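Long-range contact in deoxyribodipyrimidine photo-lyase (Oryza sativa Japonica Group, PDB 3UMV), which uses light to split cyclobutane pyrimidine dimers in UV-damaged DNA, with FAD as its cofactor: residues Leu340-Leu351 with Met438-Asp446. Residues are numbered along the deposited sequence; the frame is centred on the assembly and turned at random.
With EDO (1,2-ethanediol), chain D.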
ATOM      1  N   LEU A 340       9.257 -13.358 -12.483  1.00 14.33           N
ATOM      2  CA  LEU A 340       9.962 -14.528 -11.961  1.00 14.77           C
ATOM      3  C   LEU A 340      11.440 -14.212 -11.793  1.00 11.09           C
ATOM      4  O   LEU A 340      12.110 -14.764 -10.926  1.00 16.87           O
ATOM      5  CB  LEU A 340       9.775 -15.733 -12.890  1.00 16.03           C
ATOM      6  CG  LEU A 340      10.522 -17.015 -12.519  1.00 17.35           C
ATOM      7  CD1 LEU A 340      10.085 -17.510 -11.141  1.00 18.77           C
ATOM      8  CD2 LEU A 340      10.285 -18.106 -13.578  1.00 17.26           C
ATOM      9  N   SER A 341      11.956 -13.302 -12.616  1.00 15.86           N
ATOM     10  CA  SER A 341      13.378 -13.005 -12.525  1.00 15.41           C
ATOM     11  C   SER A 341      13.741 -12.370 -11.181  1.00 14.23           C
ATOM     12  O   SER A 341      14.878 -12.428 -10.767  1.00 15.53           O
ATOM     13  CB  SER A 341      13.854 -12.152 -13.709  1.00 18.53           C
ATOM     14  OG  SER A 341      13.108 -10.954 -13.796  1.00 31.78           O
ATOM     15  N   GLY A 342      12.747 -11.818 -10.492  1.00 14.56           N
ATOM     16  CA  GLY A 342      12.967 -11.181  -9.212  1.00 14.26           C
ATOM     17  C   GLY A 342      12.998 -12.159  -8.048  1.00 14.54           C
ATOM     18  O   GLY A 342      13.383 -11.786  -6.932  1.00 14.56           O
ATOM     19  N   ALA A 343      12.583 -13.404  -8.284  1.00 14.59           N
ATOM     20  CA  ALA A 343      12.676 -14.433  -7.237  1.00 14.02           C
ATOM     21  C   ALA A 343      14.121 -14.880  -6.975  1.00 13.58           C
ATOM     22  O   ALA A 343      15.025 -14.633  -7.772  1.00 15.37           O
ATOM     23  CB  ALA A 343      11.785 -15.649  -7.556  1.00 14.45           C
ATOM     24  N   TRP A 344      14.334 -15.542  -5.840  1.00 16.04           N
ATOM     25  CA  TRP A 344      15.658 -16.047  -5.489  1.00 12.21           C
ATOM     26  C   TRP A 344      16.052 -17.222  -6.395  1.00 17.78           C
ATOM     27  O   TRP A 344      15.182 -17.920  -6.908  1.00 14.90           O
ATOM     28  CB  TRP A 344      15.697 -16.449  -4.009  1.00 15.83           C
ATOM     29  CG  TRP A 344      16.493 -15.507  -3.125  1.00 20.23           C
ATOM     30  CD1 TRP A 344      17.711 -15.754  -2.560  1.00 21.58           C
ATOM     31  CD2 TRP A 344      16.117 -14.188  -2.702  1.00 20.22           C
ATOM     32  NE1 TRP A 344      18.117 -14.670  -1.819  1.00 20.14           N
ATOM     33  CE2 TRP A 344      17.156 -13.698  -1.890  1.00 22.50           C
ATOM     34  CE3 TRP A 344      15.000 -13.381  -2.923  1.00 16.79           C
ATOM     35  CZ2 TRP A 344      17.114 -12.434  -1.300  1.00 25.86           C
ATOM     36  CZ3 TRP A 344      14.962 -12.122  -2.346  1.00 19.01           C
ATOM     37  CH2 TRP A 344      16.010 -11.660  -1.543  1.00 24.04           C
ATOM     38  N   GLU A 345      17.353 -17.447  -6.585  1.00 16.05           N
ATOM     39  CA  GLU A 345      17.814 -18.490  -7.514  1.00 13.89           C
ATOM     40  C   GLU A 345      17.273 -19.895  -7.207  1.00 14.12           C
ATOM     41  O   GLU A 345      16.921 -20.639  -8.124  1.00 14.83           O
ATOM     42  CB  GLU A 345      19.347 -18.510  -7.602  1.00 16.96           C
ATOM     43  CG  GLU A 345      19.863 -19.328  -8.758  1.00 22.20           C
ATOM     44  CD  GLU A 345      21.377 -19.395  -8.800  1.00 34.32           C
ATOM     45  OE1 GLU A 345      21.921 -19.857  -9.824  1.00 36.43           O
ATOM     46  OE2 GLU A 345      22.023 -18.997  -7.811  1.00 39.62           O
ATOM     47  N   TRP A 346      17.169 -20.256  -5.930  1.00 16.09           N
ATOM     48  CA  TRP A 346      16.700 -21.593  -5.586  1.00 17.84           C
ATOM     49  C   TRP A 346      15.285 -21.792  -6.116  1.00 16.06           C
ATOM     50  O   TRP A 346      14.938 -22.870  -6.578  1.00 17.58           O
ATOM     51  CB  TRP A 346      16.733 -21.824  -4.075  1.00 17.19           C
ATOM     52  CG  TRP A 346      15.638 -21.124  -3.308  1.00 17.09           C
ATOM     53  CD1 TRP A 346      15.708 -19.897  -2.725  1.00 16.34           C
ATOM     54  CD2 TRP A 346      14.316 -21.623  -3.036  1.00 16.49           C
ATOM     55  NE1 TRP A 346      14.513 -19.592  -2.112  1.00 15.40           N
ATOM     56  CE2 TRP A 346      13.644 -20.633  -2.292  1.00 15.10           C
ATOM     57  CE3 TRP A 346      13.635 -22.804  -3.360  1.00 16.03           C
ATOM     58  CZ2 TRP A 346      12.335 -20.785  -1.857  1.00 14.43           C
ATOM     59  CZ3 TRP A 346      12.325 -22.956  -2.927  1.00 16.62           C
ATOM     60  CH2 TRP A 346      11.691 -21.942  -2.183  1.00 11.93           C
ATOM     61  N   ALA A 347      14.478 -20.737  -6.019  1.00 14.26           N
ATOM     62  CA  ALA A 347      13.067 -20.798  -6.394  1.00 13.09           C
ATOM     63  C   ALA A 347      12.922 -20.803  -7.909  1.00 12.36           C
ATOM     64  O   ALA A 347      12.115 -21.548  -8.480  1.00 14.48           O
ATOM     65  CB  ALA A 347      12.309 -19.645  -5.790  1.00 15.01           C
ATOM     66  N   ARG A 348      13.703 -19.962  -8.577  1.00 12.33           N
ATOM     67  CA  ARG A 348      13.685 -19.978 -10.035  1.00 15.87           C
ATOM     68  C   ARG A 348      14.038 -21.350 -10.571  1.00 15.94           C
ATOM     69  O   ARG A 348      13.358 -21.868 -11.454  1.00 17.85           O
ATOM     70  CB  ARG A 348      14.614 -18.906 -10.610  1.00 11.76           C
ATOM     71  CG  ARG A 348      14.117 -17.492 -10.323  1.00 14.61           C
ATOM     72  CD  ARG A 348      15.013 -16.389 -10.877  1.00 15.43           C
ATOM     73  NE  ARG A 348      16.147 -16.041 -10.015  1.00 16.48           N
ATOM     74  CZ  ARG A 348      17.421 -16.282 -10.320  1.00 18.59           C
ATOM     75  NH1 ARG A 348      17.728 -16.909 -11.450  1.00 16.32           N
ATOM     76  NH2 ARG A 348      18.394 -15.905  -9.494  1.00 20.79           N
ATOM     77  N   LYS A 349      15.085 -21.950 -10.018  1.00 15.56           N
ATOM     78  CA  LYS A 349      15.552 -23.248 -10.507  1.00 14.19           C
ATOM     79  C   LYS A 349      14.534 -24.362 -10.263  1.00 17.17           C
ATOM     80  O   LYS A 349      14.297 -25.208 -11.127  1.00 17.33           O
ATOM     81  CB  LYS A 349      16.905 -23.592  -9.895  1.00 17.37           C
ATOM     82  CG  LYS A 349      18.024 -22.719 -10.446  1.00 18.92           C
ATOM     83  CD  LYS A 349      19.312 -22.871  -9.660  1.00 23.63           C
ATOM     84  CE  LYS A 349      20.022 -24.158  -9.987  1.00 27.13           C
ATOM     85  NZ  LYS A 349      21.296 -24.335  -9.216  1.00 30.21           N
ATOM     86  N   THR A 350      13.921 -24.366  -9.087  1.00 14.52           N
ATOM     87  CA  THR A 350      12.970 -25.428  -8.794  1.00 13.94           C
ATOM     88  C   THR A 350      11.728 -25.305  -9.676  1.00 15.08           C
ATOM     89  O   THR A 350      11.186 -26.300 -10.131  1.00 17.06           O
ATOM     90  CB  THR A 350      12.589 -25.503  -7.296  1.00 16.73           C
ATOM     91  OG1 THR A 350      11.972 -26.770  -7.037  1.00 18.75           O
ATOM     92  CG2 THR A 350      11.615 -24.411  -6.928  1.00 18.34           C
ATOM     93  N   LEU A 351      11.284 -24.075  -9.927  1.00 12.18           N
ATOM     94  CA  LEU A 351      10.158 -23.865 -10.821  1.00 15.05           C
ATOM     95  C   LEU A 351      10.510 -24.280 -12.255  1.00 15.89           C
ATOM     96  O   LEU A 351       9.690 -24.902 -12.938  1.00 16.56           O
ATOM     97  CB  LEU A 351       9.673 -22.417 -10.742  1.00 16.60           C
ATOM     98  CG  LEU A 351       8.828 -22.112  -9.499  1.00 17.62           C
ATOM     99  CD1 LEU A 351       8.588 -20.616  -9.353  1.00 12.03           C
ATOM    100  CD2 LEU A 351       7.497 -22.862  -9.573  1.00 14.32           C
ATOM    101  N   MET A 438       4.397 -12.957  -5.128  1.00  9.81           N
ATOM    102  CA  MET A 438       5.722 -13.561  -5.221  1.00 11.71           C
ATOM    103  C   MET A 438       5.981 -14.568  -4.098  1.00 12.58           C
ATOM    104  O   MET A 438       6.645 -15.574  -4.309  1.00 13.04           O
ATOM    105  CB  MET A 438       6.814 -12.493  -5.246  1.00 10.78           C
ATOM    106  CG  MET A 438       6.817 -11.644  -6.486  1.00 13.57           C
ATOM    107  SD  MET A 438       7.613 -12.438  -7.907  1.00 15.75           S
ATOM    108  CE  MET A 438       9.353 -12.233  -7.466  1.00 14.78           C
ATOM    109  N   TRP A 439       5.477 -14.297  -2.897  1.00 10.83           N
ATOM    110  CA  TRP A 439       5.657 -15.271  -1.814  1.00 13.70           C
ATOM    111  C   TRP A 439       4.963 -16.580  -2.199  1.00 10.78           C
ATOM    112  O   TRP A 439       5.501 -17.674  -2.039  1.00 13.92           O
ATOM    113  CB  TRP A 439       5.074 -14.727  -0.504  1.00 12.77           C
ATOM    114  CG  TRP A 439       5.204 -15.661   0.675  1.00 16.34           C
ATOM    115  CD1 TRP A 439       6.205 -15.670   1.611  1.00 22.20           C
ATOM    116  CD2 TRP A 439       4.288 -16.698   1.061  1.00 19.08           C
ATOM    117  NE1 TRP A 439       5.976 -16.659   2.539  1.00 21.82           N
ATOM    118  CE2 TRP A 439       4.806 -17.301   2.225  1.00 19.20           C
ATOM    119  CE3 TRP A 439       3.091 -17.178   0.529  1.00 20.22           C
ATOM    120  CZ2 TRP A 439       4.164 -18.360   2.863  1.00 23.38           C
ATOM    121  CZ3 TRP A 439       2.448 -18.232   1.171  1.00 22.31           C
ATOM    122  CH2 TRP A 439       2.990 -18.807   2.318  1.00 21.99           C
ATOM    123  N   SER A 440       3.755 -16.452  -2.729  1.00 10.70           N
ATOM    124  CA  SER A 440       2.901 -17.601  -3.002  1.00 11.20           C
ATOM    125  C   SER A 440       3.419 -18.438  -4.156  1.00 10.40           C
ATOM    126  O   SER A 440       3.469 -19.666  -4.074  1.00 12.82           O
ATOM    127  CB  SER A 440       1.486 -17.112  -3.321  1.00 15.56           C
ATOM    128  OG  SER A 440       0.972 -16.403  -2.209  1.00 16.90           O
ATOM    129  N   ILE A 441       3.816 -17.761  -5.221  1.00 12.05           N
ATOM    130  CA  ILE A 441       4.043 -18.424  -6.493  1.00  9.35           C
ATOM    131  C   ILE A 441       5.535 -18.736  -6.693  1.00 13.47           C
ATOM    132  O   ILE A 441       5.877 -19.729  -7.320  1.00 17.03           O
ATOM    133  CB  ILE A 441       3.437 -17.576  -7.646  1.00  8.10           C
ATOM    134  CG1 ILE A 441       1.912 -17.591  -7.513  1.00 12.68           C
ATOM    135  CG2 ILE A 441       3.873 -18.070  -9.034  1.00 13.13           C
ATOM    136  CD1 ILE A 441       1.185 -16.695  -8.473  1.00 16.49           C
ATOM    137  N   CYS A 442       6.405 -17.914  -6.102  1.00 11.89           N
ATOM    138  CA  CYS A 442       7.855 -17.979  -6.324  1.00 11.58           C
ATOM    139  C   CYS A 442       8.651 -18.155  -5.032  1.00 14.99           C
ATOM    140  O   CYS A 442       9.870 -18.032  -5.036  1.00 15.68           O
ATOM    141  CB  CYS A 442       8.357 -16.726  -7.042  1.00 14.99           C
ATOM    142  SG  CYS A 442       7.569 -16.468  -8.595  1.00 21.48           S
ATOM    143  N   GLY A 443       7.950 -18.443  -3.942  1.00 12.16           N
ATOM    144  CA  GLY A 443       8.564 -18.686  -2.651  1.00 13.68           C
ATOM    145  C   GLY A 443       9.374 -17.532  -2.077  1.00 14.29           C
ATOM    146  O   GLY A 443      10.248 -17.739  -1.250  1.00 13.71           O
ATOM    147  N   LEU A 444       9.087 -16.310  -2.521  1.00 12.62           N
ATOM    148  CA  LEU A 444       9.817 -15.141  -2.039  1.00 13.42           C
ATOM    149  C   LEU A 444       9.644 -15.031  -0.529  1.00 11.52           C
ATOM    150  O   LEU A 444       8.540 -15.188  -0.020  1.00 13.34           O
ATOM    151  CB  LEU A 444       9.293 -13.872  -2.724  1.00 14.92           C
ATOM    152  CG  LEU A 444       9.978 -12.552  -2.331  1.00 15.55           C
ATOM    153  CD1 LEU A 444      11.463 -12.605  -2.649  1.00 17.78           C
ATOM    154  CD2 LEU A 444       9.329 -11.335  -2.986  1.00 11.98           C
ATOM    155  N   HIS A 445      10.751 -14.792   0.173  1.00 11.89           N
ATOM    156  CA  HIS A 445      10.759 -14.637   1.640  1.00 12.04           C
ATOM    157  C   HIS A 445      10.364 -15.913   2.387  1.00 19.54           C
ATOM    158  O   HIS A 445      10.151 -15.879   3.603  1.00 20.42           O
ATOM    159  CB  HIS A 445       9.853 -13.498   2.105  1.00 16.03           C
ATOM    160  CG  HIS A 445      10.129 -12.179   1.456  1.00 13.30           C
ATOM    161  ND1 HIS A 445      11.400 -11.715   1.188  1.00 15.10           N
ATOM    162  CD2 HIS A 445       9.277 -11.206   1.041  1.00  9.02           C
ATOM    163  CE1 HIS A 445      11.321 -10.518   0.630  1.00 10.39           C
ATOM    164  NE2 HIS A 445      10.044 -10.188   0.532  1.00 18.56           N
ATOM    165  N   ASP A 446      10.229 -17.020   1.654  1.00 11.47           N
ATOM    166  CA  ASP A 446       9.916 -18.321   2.244  1.00 14.74           C
ATOM    167  C   ASP A 446      11.104 -19.265   2.141  1.00 13.49           C
ATOM    168  O   ASP A 446      12.051 -19.016   1.378  1.00 15.08           O
ATOM    169  CB  ASP A 446       8.751 -18.943   1.479  1.00 14.95           C
ATOM    170  CG  ASP A 446       7.982 -19.970   2.290  1.00 16.29           C
ATOM    171  OD1 ASP A 446       6.937 -20.423   1.783  1.00 14.81           O
ATOM    172  OD2 ASP A 446       8.399 -20.323   3.421  1.00 17.63           O
TER
HETATM  173  C1  EDO D 703      12.318 -18.890   5.650  1.00 38.29           C
HETATM  174  O1  EDO D 703      11.874 -19.697   6.672  1.00 41.20           O
HETATM  175  C2  EDO D 703      11.760 -17.662   5.416  1.00 38.02           C
HETATM  176  O2  EDO D 703      10.544 -17.304   5.961  1.00 39.03           O
HETATM  177  O   HOH W   1      12.213 -16.499  -4.129  1.00 13.41           O
HETATM  178  O   HOH W   2      13.051 -17.239  -1.461  1.00 13.38           O
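Cys442 packs its CB against the methyl of Ala343, CB to CB 3.6 Å. With SG anti to the carbonyl carbon (chi1 -58°), the sulfur reaches Leu340, where it lies 3.7 Å from CD1. Cys442 O presses against the Ala347 methyl, 3.0 Å from CB, a tight contact. Met438, bent at both chi2 and chi3, curls its CE against the backbone where Gly342 joins Ala343, 3.5 Å from Ala343 N. Residues 438-442 belong to the last part of helix 431-442 in the helical, FAD-binding part of the photolyase; Ser440 on this helix touches the flavin cofactor. Gly443 leaves the helix with positive phi and opens a type II beta turn to Asp446. No direct hydrogen bond joins the two segments; two waters bridge them. One accepts from Trp344 N, the N-cap residue, and donates to Cys442 O. The other links Trp346 NE1, at 2.8 Å, to Gly443 O. Trp344 CZ3 meets Leu444 CD1 at 3.5 Å, while its ring also packs edge-to-face with Tyr183. Farther along helix 345-353, Leu351 CD1 lies 3.5 Å from Ile441 O, a buried carbonyl with no hydrogen-bond partner in the model.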